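Local coordinates for DUF5063 domain-containing protein (Bacteroides fragilis, PDB 3NRH) that is of unknown function, a predominantly alpha-helical protein from a family that has not yet been characterised, at residues Ala21-Cys24 with Ala25-Arg29. Residues are numbered along the deposited sequence; the frame is centred on the assembly and turned at random.
Sequences AEFC and AFLER
Phe23 and Leu27 sit one turn apart on the same helix, and their side chains meet at an oblique angle. Phe23 holds CG anti to its own backbone N (chi1 170°), which swings the ring along the helix until CZ lies 3.4 Å from Leu27 CD1. CD1 also lies 3.8 Å from CE1, so the methyl bears on the far end of the ring, while Leu27 CG stands 4.2 Å above the ring plane, shifted toward the rim. Both residues are buried, and the ring of Phe23 goes on to touch Leu46 of helix 35-54 and Ile119 of helix 112-131.

One residue on, Glu28 lies alongside the carbonyl of Cys24. Its chi1 of -72° turns CG back toward the preceding turn, 3.0 Å from Cys24 O, and the extended chain beyond runs past that oxygen until OE2 ends 3.9 Å from Cys24 CB. OE2 is hydrogen-bonded to Tyr120 OH and forms a salt bridge with Lys124 NZ, both on helix 112-131. Cys24 packs against Tyr120, Ile123 and Ile127 of that same helix. Phe26 leads elsewhere, onto Thr41, Thr42 and Ile45 of helix 35-54, its ring meeting that of Phe38 with the planes nearly parallel, about 15° apart.

Underneath runs the regular i to i+4 ladder: Ala25 N to Ala21 O at 2.9 Å, then Phe26 N to Glu22 O, Leu27 N to Phe23 O, and Glu28 N to Cys24 O. Arg29 is the first residue to leave helical geometry. These are the last two turns of an amphipathic alpha-helix, helix 11-28, packed between helices 35-54 and 112-131 of a predominantly alpha-helical DUF5063 fold.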
ATOM      1  N   ALA A  21      11.301  -1.893 -11.774  1.00 10.85           N
ATOM      2  CA  ALA A  21      11.389  -1.633 -13.207  1.00 10.60           C
ATOM      3  C   ALA A  21      10.003  -1.346 -13.782  1.00  8.53           C
ATOM      4  O   ALA A  21       9.842  -0.462 -14.629  1.00 12.10           O
ATOM      5  CB  ALA A  21      12.025  -2.834 -13.924  1.00  9.37           C
ATOM      6  N   GLU A  22       9.002  -2.096 -13.329  1.00  9.34           N
ATOM      7  CA  GLU A  22       7.637  -1.886 -13.805  1.00 12.20           C
ATOM      8  C   GLU A  22       7.171  -0.488 -13.409  1.00 11.54           C
ATOM      9  O   GLU A  22       6.494   0.191 -14.182  1.00 10.82           O
ATOM     10  CB  GLU A  22       6.693  -2.936 -13.207  1.00 14.19           C
ATOM     11  CG  GLU A  22       7.063  -4.373 -13.566  1.00 21.66           C
ATOM     12  CD  GLU A  22       6.504  -4.820 -14.901  1.00 42.43           C
ATOM     13  OE1 GLU A  22       6.650  -4.079 -15.896  1.00 38.73           O
ATOM     14  OE2 GLU A  22       5.921  -5.926 -14.955  1.00 50.33           O
ATOM     15  N   PHE A  23       7.533  -0.067 -12.201  1.00  9.68           N
ATOM     16  CA  PHE A  23       7.166   1.256 -11.694  1.00  8.55           C
ATOM     17  C   PHE A  23       7.816   2.356 -12.543  1.00  9.35           C
ATOM     18  O   PHE A  23       7.145   3.281 -13.003  1.00 10.50           O
ATOM     19  CB  PHE A  23       7.620   1.397 -10.232  1.00  6.80           C
ATOM     20  CG  PHE A  23       7.500   2.799  -9.683  1.00  8.98           C
ATOM     21  CD1 PHE A  23       6.250   3.339  -9.380  1.00 13.72           C
ATOM     22  CD2 PHE A  23       8.639   3.567  -9.451  1.00 10.64           C
ATOM     23  CE1 PHE A  23       6.139   4.633  -8.848  1.00 16.68           C
ATOM     24  CE2 PHE A  23       8.540   4.860  -8.920  1.00 16.79           C
ATOM     25  CZ  PHE A  23       7.287   5.391  -8.617  1.00 16.21           C
ATOM     26  N   CYS A  24       9.125   2.257 -12.753  1.00  6.95           N
ATOM     27  CA  CYS A  24       9.816   3.266 -13.547  1.00 11.58           C
ATOM     28  C   CYS A  24       9.288   3.300 -14.978  1.00 10.47           C
ATOM     29  O   CYS A  24       9.084   4.374 -15.538  1.00 10.70           O
ATOM     30  CB  CYS A  24      11.325   3.011 -13.544  1.00 10.79           C
ATOM     31  SG  CYS A  24      12.097   3.315 -11.934  1.00 12.45           S
ATOM     32  N   ALA A  25       9.050   2.130 -15.559  1.00  8.82           N
ATOM     33  CA  ALA A  25       8.544   2.061 -16.929  1.00 13.04           C
ATOM     34  C   ALA A  25       7.158   2.686 -17.039  1.00 15.62           C
ATOM     35  O   ALA A  25       6.854   3.378 -18.014  1.00 14.73           O
ATOM     36  CB  ALA A  25       8.506   0.608 -17.403  1.00 12.15           C
ATOM     37  N   PHE A  26       6.315   2.440 -16.039  1.00 10.77           N
ATOM     38  CA  PHE A  26       4.966   2.992 -16.037  1.00 11.58           C
ATOM     39  C   PHE A  26       4.981   4.519 -16.059  1.00  9.66           C
ATOM     40  O   PHE A  26       4.289   5.142 -16.862  1.00 15.48           O
ATOM     41  CB  PHE A  26       4.197   2.523 -14.800  1.00 14.50           C
ATOM     42  CG  PHE A  26       2.775   3.007 -14.759  1.00 23.05           C
ATOM     43  CD1 PHE A  26       1.838   2.518 -15.661  1.00 26.13           C
ATOM     44  CD2 PHE A  26       2.380   3.978 -13.843  1.00 24.10           C
ATOM     45  CE1 PHE A  26       0.525   2.987 -15.654  1.00 34.55           C
ATOM     46  CE2 PHE A  26       1.069   4.455 -13.829  1.00 23.40           C
ATOM     47  CZ  PHE A  26       0.144   3.959 -14.735  1.00 28.76           C
ATOM     48  N   LEU A  27       5.763   5.122 -15.168  1.00  9.72           N
ATOM     49  CA  LEU A  27       5.843   6.575 -15.106  1.00  8.05           C
ATOM     50  C   LEU A  27       6.467   7.154 -16.369  1.00 11.72           C
ATOM     51  O   LEU A  27       6.071   8.222 -16.833  1.00 14.18           O
ATOM     52  CB  LEU A  27       6.658   7.018 -13.891  1.00  9.43           C
ATOM     53  CG  LEU A  27       6.103   6.648 -12.516  1.00 10.34           C
ATOM     54  CD1 LEU A  27       6.967   7.314 -11.443  1.00 16.99           C
ATOM     55  CD2 LEU A  27       4.646   7.095 -12.398  1.00 12.78           C
ATOM     56  N   GLU A  28       7.438   6.439 -16.928  1.00 13.05           N
ATOM     57  CA  GLU A  28       8.107   6.896 -18.139  1.00 14.95           C
ATOM     58  C   GLU A  28       7.182   6.891 -19.358  1.00 17.87           C
ATOM     59  O   GLU A  28       7.415   7.613 -20.322  1.00 15.95           O
ATOM     60  CB  GLU A  28       9.336   6.024 -18.405  1.00 15.96           C
ATOM     61  CG  GLU A  28      10.485   6.284 -17.426  1.00 12.16           C
ATOM     62  CD  GLU A  28      11.487   5.145 -17.368  1.00 17.08           C
ATOM     63  OE1 GLU A  28      11.323   4.151 -18.111  1.00 14.54           O
ATOM     64  OE2 GLU A  28      12.446   5.242 -16.571  1.00 11.44           O
ATOM     65  N   ARG A  29       6.130   6.081 -19.307  1.00 15.22           N
ATOM     66  CA  ARG A  29       5.180   5.985 -20.410  1.00 21.13           C
ATOM     67  C   ARG A  29       3.890   6.757 -20.121  1.00 18.44           C
ATOM     68  O   ARG A  29       2.878   6.559 -20.792  1.00 24.39           O
ATOM     69  CB  ARG A  29       4.857   4.511 -20.673  1.00 17.68           C
ATOM     70  CG  ARG A  29       6.072   3.669 -21.064  1.00 24.41           C
ATOM     71  CD  ARG A  29       5.777   2.187 -20.945  1.00 30.32           C
ATOM     72  NE  ARG A  29       4.578   1.817 -21.691  1.00 46.58           N
ATOM     73  CZ  ARG A  29       4.006   0.619 -21.639  1.00 45.87           C
ATOM     74  NH1 ARG A  29       4.525  -0.332 -20.873  1.00 63.83           N
ATOM     75  NH2 ARG A  29       2.912   0.371 -22.347  1.00 42.24           N
TER